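Local coordinates for NADH:ubiquinone oxidoreductase, Na translocating, F subunit (PDB 2R6H), which belongs to the ferredoxin reductase-like flavoproteins, carrying FAD on an antiparallel beta domain that is joined to a parallel-sheet domain of the NAD-binding type, at residues A[47-52]-A[126-131]; A[12-17]-A[139-144]; A[189-194]-A[217-222]. All coordinates share one frame; numbering follows the deposited sequence.

Contact 1 (A[47-52]-A[126-131]); sequences IKIPKY and GISSSY. With FAD (flavin-adenine dinucleotide), chain H.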
loop_
_atom_site.group_PDB
_atom_site.type_symbol
_atom_site.label_atom_id
_atom_site.label_comp_id
_atom_site.label_asym_id
_atom_site.label_seq_id
_atom_site.Cartn_x
_atom_site.Cartn_y
_atom_site.Cartn_z
ATOM N N ILE A 47 15.058 1.010 -3.653
ATOM C CA ILE A 47 15.749 2.242 -3.313
ATOM C C ILE A 47 17.079 1.935 -2.660
ATOM O O ILE A 47 17.177 1.017 -1.850
ATOM C CB ILE A 47 14.952 3.102 -2.318
ATOM C CG1 ILE A 47 13.482 3.175 -2.716
ATOM C CG2 ILE A 47 15.549 4.503 -2.238
ATOM C CD1 ILE A 47 13.263 3.743 -4.087
ATOM N N LYS A 48 18.104 2.700 -3.023
ATOM C CA LYS A 48 19.346 2.665 -2.276
ATOM C C LYS A 48 19.183 3.582 -1.086
ATOM O O LYS A 48 18.893 4.765 -1.233
ATOM C CB LYS A 48 20.552 3.084 -3.126
ATOM C CG LYS A 48 21.258 1.909 -3.806
ATOM C CD LYS A 48 22.676 2.246 -4.277
ATOM C CE LYS A 48 23.255 1.110 -5.135
ATOM N NZ LYS A 48 24.632 1.412 -5.642
ATOM N N ILE A 49 19.323 3.011 0.099
ATOM C CA ILE A 49 19.366 3.774 1.323
ATOM C C ILE A 49 20.832 3.863 1.767
ATOM O O ILE A 49 21.484 2.832 1.992
ATOM C CB ILE A 49 18.548 3.084 2.417
ATOM C CG1 ILE A 49 17.070 3.421 2.270
ATOM C CG2 ILE A 49 18.988 3.565 3.749
ATOM C CD1 ILE A 49 16.378 2.594 1.256
ATOM N N PRO A 50 21.359 5.093 1.910
ATOM C CA PRO A 50 22.773 5.306 2.227
ATOM C C PRO A 50 23.015 5.312 3.731
ATOM O O PRO A 50 22.064 5.160 4.506
ATOM C CB PRO A 50 22.995 6.707 1.689
ATOM C CG PRO A 50 21.740 7.399 2.152
ATOM C CD PRO A 50 20.616 6.364 1.994
ATOM N N LYS A 51 24.272 5.484 4.138
ATOM C CA LYS A 51 24.565 5.728 5.542
ATOM C C LYS A 51 23.922 7.067 5.889
ATOM O O LYS A 51 23.904 7.976 5.065
ATOM C CB LYS A 51 26.075 5.767 5.786
ATOM C CG LYS A 51 26.781 4.436 5.536
ATOM C CD LYS A 51 28.279 4.448 5.932
ATOM C CE LYS A 51 28.469 4.474 7.454
ATOM N NZ LYS A 51 29.863 4.178 7.904
ATOM N N TYR A 52 23.377 7.186 7.092
ATOM C CA TYR A 52 22.678 8.404 7.453
ATOM C C TYR A 52 22.218 8.449 8.906
ATOM O O TYR A 52 22.320 7.481 9.654
ATOM C CB TYR A 52 21.464 8.589 6.549
ATOM C CG TYR A 52 20.286 7.775 7.011
ATOM C CD1 TYR A 52 20.035 6.524 6.475
ATOM C CD2 TYR A 52 19.443 8.240 8.011
ATOM C CE1 TYR A 52 18.969 5.769 6.909
ATOM C CE2 TYR A 52 18.377 7.493 8.451
ATOM C CZ TYR A 52 18.141 6.255 7.896
ATOM O OH TYR A 52 17.076 5.492 8.330
ATOM N N GLY A 126 12.606 1.538 11.341
ATOM C CA GLY A 126 12.993 1.016 10.041
ATOM C C GLY A 126 13.988 1.892 9.310
ATOM O O GLY A 126 13.671 3.028 8.971
ATOM N N ILE A 127 15.185 1.365 9.051
ATOM C CA ILE A 127 16.255 2.193 8.503
ATOM C C ILE A 127 15.914 2.724 7.115
ATOM O O ILE A 127 16.424 3.755 6.700
ATOM C CB ILE A 127 17.649 1.484 8.491
ATOM C CG1 ILE A 127 17.759 0.537 7.313
ATOM C CG2 ILE A 127 17.939 0.755 9.792
ATOM C CD1 ILE A 127 18.432 1.167 6.140
ATOM N N SER A 128 15.047 2.032 6.395
ATOM C CA SER A 128 14.688 2.485 5.066
ATOM C C SER A 128 13.510 3.450 5.089
ATOM O O SER A 128 13.616 4.602 4.661
ATOM C CB SER A 128 14.375 1.298 4.168
ATOM O OG SER A 128 13.811 1.742 2.949
ATOM N N SER A 129 12.375 2.981 5.577
ATOM C CA SER A 129 11.217 3.848 5.661
ATOM C C SER A 129 11.587 5.186 6.329
ATOM O O SER A 129 11.139 6.240 5.885
ATOM C CB SER A 129 10.072 3.154 6.386
ATOM O OG SER A 129 10.416 2.934 7.737
ATOM N N SER A 130 12.426 5.141 7.367
ATOM C CA SER A 130 12.799 6.347 8.106
ATOM C C SER A 130 13.563 7.327 7.237
ATOM O O SER A 130 13.440 8.530 7.432
ATOM C CB SER A 130 13.619 6.030 9.361
ATOM O OG SER A 130 12.890 5.240 10.279
ATOM N N TYR A 131 14.354 6.829 6.287
ATOM C CA TYR A 131 15.130 7.711 5.414
ATOM C C TYR A 131 14.198 8.321 4.393
ATOM O O TYR A 131 14.211 9.532 4.188
ATOM C CB TYR A 131 16.288 6.981 4.713
ATOM C CG TYR A 131 17.031 7.825 3.684
ATOM C CD1 TYR A 131 17.882 8.860 4.073
ATOM C CD2 TYR A 131 16.891 7.584 2.324
ATOM C CE1 TYR A 131 18.567 9.629 3.135
ATOM C CE2 TYR A 131 17.571 8.352 1.375
ATOM C CZ TYR A 131 18.407 9.366 1.783
ATOM O OH TYR A 131 19.066 10.118 0.835
HETATM P PA FAD H . 13.567 -2.267 8.844
HETATM O O1A FAD H . 13.673 -3.388 7.817
HETATM O O2A FAD H . 14.917 -1.724 9.326
HETATM O O5B FAD H . 12.686 -2.744 10.124
HETATM C C5B FAD H . 11.312 -3.065 9.974
HETATM C C4B FAD H . 10.607 -3.025 11.324
HETATM O O4B FAD H . 11.204 -3.958 12.205
HETATM C C3B FAD H . 10.707 -1.657 11.982
HETATM O O3B FAD H . 9.424 -1.270 12.407
HETATM C C2B FAD H . 11.600 -1.849 13.189
HETATM O O2B FAD H . 11.126 -1.085 14.275
HETATM C C1B FAD H . 11.466 -3.345 13.460
HETATM N N9A FAD H . 12.639 -3.953 14.149
HETATM C C8A FAD H . 13.976 -3.841 13.828
HETATM N N7A FAD H . 14.700 -4.566 14.720
HETATM C C5A FAD H . 13.847 -5.147 15.609
HETATM C C6A FAD H . 14.039 -5.984 16.718
HETATM N N6A FAD H . 15.267 -6.292 17.133
HETATM N N1A FAD H . 12.942 -6.426 17.447
HETATM C C2A FAD H . 11.660 -6.043 17.084
HETATM N N3A FAD H . 11.472 -5.215 15.986
HETATM C C4A FAD H . 12.546 -4.771 15.261
HETATM N N1 FAD H . 6.597 -1.442 1.969
HETATM C C2 FAD H . 5.880 -0.307 1.691
HETATM O O2 FAD H . 5.709 0.503 2.592
HETATM N N3 FAD H . 5.369 -0.101 0.418
HETATM C C4 FAD H . 5.574 -1.030 -0.599
HETATM O O4 FAD H . 5.143 -0.894 -1.757
HETATM C C4X FAD H . 6.302 -2.169 -0.304
HETATM N N5 FAD H . 6.512 -3.093 -1.304
HETATM C C5X FAD H . 7.227 -4.237 -1.006
HETATM C C6 FAD H . 7.424 -5.172 -2.017
HETATM C C7 FAD H . 8.145 -6.333 -1.768
HETATM C C7M FAD H . 8.339 -7.316 -2.892
HETATM C C8 FAD H . 8.665 -6.551 -0.490
HETATM C C8M FAD H . 9.438 -7.794 -0.192
HETATM C C9 FAD H . 8.461 -5.613 0.515
HETATM C C9A FAD H . 7.745 -4.451 0.270
HETATM N N10 FAD H . 7.533 -3.514 1.269
HETATM C C10 FAD H . 6.810 -2.378 0.980
HETATM C "C1'" FAD H . 8.224 -3.576 2.598
HETATM C "C2'" FAD H . 9.488 -2.737 2.516
HETATM O "O2'" FAD H . 10.338 -3.289 1.542
HETATM C "C3'" FAD H . 10.235 -2.678 3.844
HETATM O "O3'" FAD H . 10.282 -3.944 4.460
HETATM C "C4'" FAD H . 9.584 -1.649 4.749
HETATM O "O4'" FAD H . 9.838 -0.396 4.172
HETATM C "C5'" FAD H . 10.195 -1.666 6.138
HETATM O "O5'" FAD H . 11.595 -1.745 6.001
HETATM P P FAD H . 12.534 -0.676 6.750
HETATM O O1P FAD H . 13.932 -0.717 6.180
HETATM O O2P FAD H . 11.916 0.696 6.672
HETATM O O3P FAD H . 12.544 -1.155 8.270
#

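Contact 2 (A[12-17]-A[139-144]); sequences CEVLSN and DKVMMS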
loop_
_atom_site.group_PDB
_atom_site.type_symbol
_atom_site.label_atom_id
_atom_site.label_comp_id
_atom_site.label_asym_id
_atom_site.label_seq_id
_atom_site.Cartn_x
_atom_site.Cartn_y
_atom_site.Cartn_z
ATOM N N CYS A 12 16.901 9.500 -9.433
ATOM C CA CYS A 12 15.641 10.186 -9.632
ATOM C C CYS A 12 15.512 11.399 -8.733
ATOM O O CYS A 12 16.057 11.434 -7.630
ATOM C CB CYS A 12 14.488 9.227 -9.361
ATOM S SG CYS A 12 14.628 7.653 -10.218
ATOM N N GLU A 13 14.785 12.394 -9.224
ATOM C CA GLU A 13 14.419 13.541 -8.418
ATOM C C GLU A 13 13.070 13.323 -7.726
ATOM O O GLU A 13 12.095 12.877 -8.340
ATOM C CB GLU A 13 14.367 14.804 -9.272
ATOM C CG GLU A 13 14.260 16.078 -8.450
ATOM C CD GLU A 13 13.410 17.137 -9.120
ATOM O OE1 GLU A 13 12.617 17.807 -8.414
ATOM O OE2 GLU A 13 13.530 17.292 -10.355
ATOM N N VAL A 14 13.022 13.645 -6.437
ATOM C CA VAL A 14 11.783 13.568 -5.674
ATOM C C VAL A 14 10.859 14.735 -6.004
ATOM O O VAL A 14 11.194 15.894 -5.755
ATOM C CB VAL A 14 12.053 13.552 -4.158
ATOM C CG1 VAL A 14 10.759 13.331 -3.391
ATOM C CG2 VAL A 14 13.076 12.480 -3.814
ATOM N N LEU A 15 9.696 14.422 -6.565
ATOM C CA LEU A 15 8.684 15.434 -6.846
ATOM C C LEU A 15 7.876 15.769 -5.597
ATOM O O LEU A 15 7.745 16.936 -5.226
ATOM C CB LEU A 15 7.751 14.962 -7.964
ATOM C CG LEU A 15 8.395 14.733 -9.332
ATOM C CD1 LEU A 15 7.354 14.294 -10.350
ATOM C CD2 LEU A 15 9.118 15.986 -9.805
ATOM N N SER A 16 7.338 14.740 -4.952
ATOM C CA SER A 16 6.370 14.930 -3.878
ATOM C C SER A 16 6.529 13.866 -2.797
ATOM O O SER A 16 6.473 12.669 -3.077
ATOM C CB SER A 16 4.944 14.907 -4.432
ATOM O OG SER A 16 4.005 15.280 -3.440
ATOM N N ASN A 17 6.729 14.311 -1.561
ATOM C CA ASN A 17 6.649 13.426 -0.406
ATOM C C ASN A 17 5.712 13.966 0.669
ATOM O O ASN A 17 6.156 14.406 1.730
ATOM C CB ASN A 17 8.041 13.185 0.182
ATOM C CG ASN A 17 8.153 11.845 0.882
ATOM O OD1 ASN A 17 7.609 10.843 0.420
ATOM N ND2 ASN A 17 8.863 11.821 2.005
ATOM N N ASP A 139 15.213 16.405 -3.792
ATOM C CA ASP A 139 16.236 15.438 -3.414
ATOM C C ASP A 139 16.442 14.337 -4.451
ATOM O O ASP A 139 15.622 14.146 -5.345
ATOM C CB ASP A 139 15.923 14.848 -2.041
ATOM C CG ASP A 139 16.107 15.866 -0.921
ATOM O OD1 ASP A 139 16.773 16.899 -1.189
ATOM O OD2 ASP A 139 15.597 15.641 0.212
ATOM N N LYS A 140 17.551 13.618 -4.325
ATOM C CA LYS A 140 17.901 12.564 -5.270
ATOM C C LYS A 140 17.901 11.188 -4.615
ATOM O O LYS A 140 18.370 11.018 -3.482
ATOM C CB LYS A 140 19.282 12.828 -5.893
ATOM C CG LYS A 140 19.419 14.146 -6.661
ATOM C CD LYS A 140 18.274 14.363 -7.643
ATOM C CE LYS A 140 18.643 15.347 -8.746
ATOM N NZ LYS A 140 19.915 14.941 -9.425
ATOM N N VAL A 141 17.385 10.202 -5.336
ATOM C CA VAL A 141 17.436 8.821 -4.869
ATOM C C VAL A 141 17.911 7.917 -5.979
ATOM O O VAL A 141 17.619 8.169 -7.151
ATOM C CB VAL A 141 16.055 8.327 -4.449
ATOM C CG1 VAL A 141 15.893 8.447 -2.961
ATOM C CG2 VAL A 141 14.975 9.100 -5.198
HETATM N N MSE A 142 18.629 6.860 -5.609
HETATM C CA MSE A 142 19.006 5.826 -6.565
HETATM C C MSE A 142 17.944 4.755 -6.565
HETATM O O MSE A 142 17.556 4.264 -5.510
HETATM C CB MSE A 142 20.341 5.205 -6.185
HETATM C CG MSE A 142 21.480 6.196 -6.133
HETATM SE SE MSE A 142 21.932 6.950 -7.884
HETATM C CE MSE A 142 22.543 8.726 -7.283
HETATM N N MSE A 143 17.474 4.384 -7.745
HETATM C CA MSE A 143 16.362 3.461 -7.828
HETATM C C MSE A 143 16.521 2.481 -8.968
HETATM O O MSE A 143 16.876 2.855 -10.074
HETATM C CB MSE A 143 15.063 4.231 -7.995
HETATM C CG MSE A 143 13.855 3.384 -7.733
HETATM SE SE MSE A 143 12.183 4.368 -7.859
HETATM C CE MSE A 143 12.158 4.650 -9.795
ATOM N N SER A 144 16.256 1.215 -8.698
ATOM C CA SER A 144 16.330 0.198 -9.742
ATOM C C SER A 144 15.015 -0.551 -9.874
ATOM O O SER A 144 14.230 -0.617 -8.932
ATOM C CB SER A 144 17.473 -0.790 -9.468
ATOM O OG SER A 144 17.455 -1.274 -8.133
#

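Contact 3 (A[189-194]-A[217-222]); sequences SYWYGA and KFHIAL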
loop_
_atom_site.group_PDB
_atom_site.type_symbol
_atom_site.label_atom_id
_atom_site.label_comp_id
_atom_site.label_asym_id
_atom_site.label_seq_id
_atom_site.Cartn_x
_atom_site.Cartn_y
_atom_site.Cartn_z
ATOM N N SER A 189 -13.949 -6.341 -8.028
ATOM C CA SER A 189 -14.197 -5.586 -6.810
ATOM C C SER A 189 -12.888 -5.381 -6.046
ATOM O O SER A 189 -11.996 -6.236 -6.070
ATOM C CB SER A 189 -15.234 -6.290 -5.927
ATOM O OG SER A 189 -14.788 -7.570 -5.498
ATOM N N TYR A 190 -12.772 -4.242 -5.373
ATOM C CA TYR A 190 -11.625 -3.971 -4.515
ATOM C C TYR A 190 -12.126 -3.645 -3.119
ATOM O O TYR A 190 -12.867 -2.694 -2.942
ATOM C CB TYR A 190 -10.837 -2.799 -5.077
ATOM C CG TYR A 190 -9.611 -2.420 -4.295
ATOM C CD1 TYR A 190 -8.943 -3.343 -3.526
ATOM C CD2 TYR A 190 -9.101 -1.135 -4.355
ATOM C CE1 TYR A 190 -7.807 -2.991 -2.819
ATOM C CE2 TYR A 190 -7.963 -0.781 -3.663
ATOM C CZ TYR A 190 -7.317 -1.706 -2.893
ATOM O OH TYR A 190 -6.180 -1.352 -2.188
ATOM N N TRP A 191 -11.746 -4.449 -2.137
ATOM C CA TRP A 191 -12.143 -4.228 -0.754
ATOM C C TRP A 191 -10.932 -3.800 0.048
ATOM O O TRP A 191 -10.072 -4.622 0.345
ATOM C CB TRP A 191 -12.697 -5.520 -0.155
ATOM C CG TRP A 191 -13.904 -6.037 -0.864
ATOM C CD1 TRP A 191 -13.946 -6.609 -2.102
ATOM C CD2 TRP A 191 -15.247 -6.027 -0.387
ATOM N NE1 TRP A 191 -15.234 -6.954 -2.426
ATOM C CE2 TRP A 191 -16.052 -6.604 -1.386
ATOM C CE3 TRP A 191 -15.848 -5.593 0.790
ATOM C CZ2 TRP A 191 -17.421 -6.756 -1.238
ATOM C CZ3 TRP A 191 -17.202 -5.744 0.932
ATOM C CH2 TRP A 191 -17.975 -6.318 -0.074
ATOM N N TYR A 192 -10.851 -2.527 0.405
ATOM C CA TYR A 192 -9.698 -2.031 1.163
ATOM C C TYR A 192 -10.048 -1.766 2.621
ATOM O O TYR A 192 -11.017 -1.079 2.915
ATOM C CB TYR A 192 -9.167 -0.745 0.527
ATOM C CG TYR A 192 -7.977 -0.138 1.243
ATOM C CD1 TYR A 192 -6.682 -0.568 0.969
ATOM C CD2 TYR A 192 -8.144 0.870 2.183
ATOM C CE1 TYR A 192 -5.589 -0.013 1.619
ATOM C CE2 TYR A 192 -7.064 1.430 2.832
ATOM C CZ TYR A 192 -5.792 0.986 2.546
ATOM O OH TYR A 192 -4.726 1.541 3.201
ATOM N N GLY A 193 -9.252 -2.296 3.536
ATOM C CA GLY A 193 -9.501 -2.073 4.947
ATOM C C GLY A 193 -8.580 -1.057 5.595
ATOM O O GLY A 193 -7.359 -1.142 5.492
ATOM N N ALA A 194 -9.165 -0.082 6.272
ATOM C CA ALA A 194 -8.377 0.917 6.976
ATOM C C ALA A 194 -8.884 1.017 8.408
ATOM O O ALA A 194 -10.032 0.685 8.684
ATOM C CB ALA A 194 -8.464 2.263 6.264
ATOM N N LYS A 217 -16.419 -2.435 -8.521
ATOM C CA LYS A 217 -16.920 -1.895 -7.263
ATOM C C LYS A 217 -15.793 -1.741 -6.256
ATOM O O LYS A 217 -14.867 -2.552 -6.200
ATOM C CB LYS A 217 -18.022 -2.778 -6.684
ATOM C CG LYS A 217 -19.231 -2.907 -7.571
ATOM C CD LYS A 217 -20.204 -1.776 -7.351
ATOM C CE LYS A 217 -21.487 -2.022 -8.155
ATOM N NZ LYS A 217 -22.755 -1.582 -7.456
ATOM N N PHE A 218 -15.884 -0.687 -5.460
ATOM C CA PHE A 218 -14.884 -0.402 -4.456
ATOM C C PHE A 218 -15.574 -0.227 -3.121
ATOM O O PHE A 218 -16.501 0.558 -3.000
ATOM C CB PHE A 218 -14.153 0.880 -4.835
ATOM C CG PHE A 218 -13.160 1.342 -3.813
ATOM C CD1 PHE A 218 -13.250 2.618 -3.274
ATOM C CD2 PHE A 218 -12.129 0.514 -3.401
ATOM C CE1 PHE A 218 -12.338 3.068 -2.343
ATOM C CE2 PHE A 218 -11.206 0.955 -2.460
ATOM C CZ PHE A 218 -11.314 2.238 -1.928
ATOM N N HIS A 219 -15.130 -0.973 -2.122
ATOM C CA HIS A 219 -15.699 -0.854 -0.792
ATOM C C HIS A 219 -14.620 -0.589 0.231
ATOM O O HIS A 219 -13.585 -1.246 0.232
ATOM C CB HIS A 219 -16.418 -2.138 -0.397
ATOM C CG HIS A 219 -17.597 -2.461 -1.254
ATOM N ND1 HIS A 219 -17.613 -3.527 -2.126
ATOM C CD2 HIS A 219 -18.802 -1.853 -1.373
ATOM C CE1 HIS A 219 -18.777 -3.564 -2.751
ATOM N NE2 HIS A 219 -19.516 -2.561 -2.310
ATOM N N ILE A 220 -14.879 0.360 1.122
ATOM C CA ILE A 220 -14.002 0.616 2.255
ATOM C C ILE A 220 -14.586 -0.009 3.520
ATOM O O ILE A 220 -15.791 0.008 3.707
ATOM C CB ILE A 220 -13.870 2.110 2.477
ATOM C CG1 ILE A 220 -12.997 2.715 1.391
ATOM C CG2 ILE A 220 -13.308 2.395 3.848
ATOM C CD1 ILE A 220 -13.327 4.145 1.137
ATOM N N ALA A 221 -13.745 -0.587 4.373
ATOM C CA ALA A 221 -14.213 -1.133 5.645
ATOM C C ALA A 221 -13.300 -0.656 6.755
ATOM O O ALA A 221 -12.083 -0.828 6.700
ATOM C CB ALA A 221 -14.259 -2.648 5.613
ATOM N N LEU A 222 -13.883 -0.045 7.769
ATOM C CA LEU A 222 -13.084 0.513 8.837
ATOM C C LEU A 222 -13.061 -0.443 10.021
ATOM O O LEU A 222 -14.103 -0.932 10.436
ATOM C CB LEU A 222 -13.653 1.871 9.227
ATOM C CG LEU A 222 -13.739 2.806 8.016
ATOM C CD1 LEU A 222 -14.340 4.136 8.416
ATOM C CD2 LEU A 222 -12.369 2.990 7.368
#

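Contact 1 (A[47-52]-A[126-131])
The diphosphate-binding site for FAD in the flavin domain is formed in part by helix 127-132, whose other flank meets the end of strand 44-49 and the turn that follows it. Toward the cofactor the helix offers backbone N-H groups: Ile127 N bonds FAD O2A at 3.1 Å, and FAD O2P is gripped by both Ser129 N and Ser129 OG. Toward the strand, Tyr52 lays its ring obliquely against that of Tyr131, the planes 42° apart. The Tyr52 ring receives Tyr131 CB over one face, 4.0 Å from its centroid, while its OH donates a hydrogen bond to Ile127 O from above the carbonyl plane. Pro50 covers a face of Tyr131 in a CH-pi contact, Pro50 CD standing 3.7 Å from the centroid of that ring and nearly over its centre. CG of Tyr131 is anti to the backbone N (chi1 174°), which directs the ring at the proline. Deeper in, Ile49 CG2 meets Ile127 CD1 at 3.4 Å, and Ile49 CD1 lies against the hydroxyl of Ser128, which is hydrogen-bonded to Tyr89. At the start of the helix, the carbonyl of the preceding Gly126 accepts from both Ser130 N and Ser130 OG, the latter at 2.7 Å.

Contact 2 (A[12-17]-A[139-144])
The flat groups here are the peptide units of two antiparallel strands, joined by three backbone hydrogen bonds. Cys12 and Val141 form a hydrogen-bonded pair: Val141 N approaches Cys12 O in its carbonyl plane at 2.9 Å, and Cys12 N points almost along the C=O axis of Val141, with an N-H...O angle of 170°. Val14 N adds a third bond, reaching Asp139 O in the carbonyl plane, also at 2.9 Å. Between these bonds Glu13 and Lys140 make a non-hydrogen-bonded pair, where CA-H groups fill in: Lys140 CA lies 3.2 Å from Cys12 O, and Glu13 CA points at Asp139 O.

The two faces of the ladder differ sharply. On one, Lys140 bends at chi2 (-49°), so that its CD comes to 4.0 Å from Glu13 CA; the charged ends do not meet, Glu13 OE2 and Lys140 NZ being 6.9 Å apart. The other face is apolar and largely buried. There Val141 CG2 touches Val14 CG2 at 4.1 Å and also approaches Cys12 CB, while Cys12 SG rests on the CE methyl of selenomethionine Met143 at 3.9 Å.

Farther along, the first strand is interrupted by a classic beta bulge, with Leu15 and Ser16 together opposite Val28. The ladder joins two middle strands of the six-stranded antiparallel sheet of the flavin domain: strand 9-19 has strand 24-30 as its other neighbour, strand 140-147 has strand 44-49, and Met143 packs on Val29 and Ile47, one from each.

Contact 3 (A[189-194]-A[217-222])
Trp191 lays one face of its indole over His219, with His219 ND1 3.4 Å from Trp191 CZ2 and His219 CB 4.0 Å from the centroid of the six-membered ring, a CH-pi contact. This pair belongs to a beta-alpha-beta unit of the NAD-binding-type domain, in which strands 188-194 and 216-222 run parallel and are connected through helix 203-212. Both CG atoms are anti to their carbonyl carbons (chi1 -61° and -64°), so the groups project side by side, their ring planes 40° apart. Helix 238-247 covers Trp191 through Ile238, Ile242 and Tyr246.

On the opposite face Tyr190 and Phe218 also lie alongside each other, both with CG anti to the backbone N; Tyr190 CD2 meets Phe218 CE2 at 3.5 Å. Phe206 of the connecting helix joins these two rings, and Tyr190 further packs on helix 168-181. Phe218 CE2 also touches Tyr192 CB, whereas the hydroxyl of Tyr192 bonds Gly165 O.

Five backbone hydrogen bonds tie the strands in register. Tyr190 and Tyr192 each use both N and O toward the partner strand; Tyr190 N bonds Lys217 O at 2.8 Å and Tyr190 O accepts from His219 N. The ladder closes where Ala194 N donates to Ala221 O, 3.0 Å away and in its carbonyl plane.

How the contacts relate
Contacts 1 and 2 share one antiparallel sheet, where strands 44-49 and 140-147 are neighbours: Lys48 N probably hydrogen-bonds Met142 O, and Ile47 CD1 packs on Met143 CG. Contact 3 belongs to the separate parallel sheet, across the centre of the chain, its centre about 31 Å from that of contact 1 and about 30 Å from that of contact 2. It is the most buried; contacts 1 and 2 are partly buried. Contacts 2 and 3 are backbone ladders, antiparallel with a polar and an apolar face in one, parallel with aromatic pairs on both faces in the other. Contact 1 instead joins a strand end and the residues after it to a helix, mainly through side chains, and it alone binds FAD.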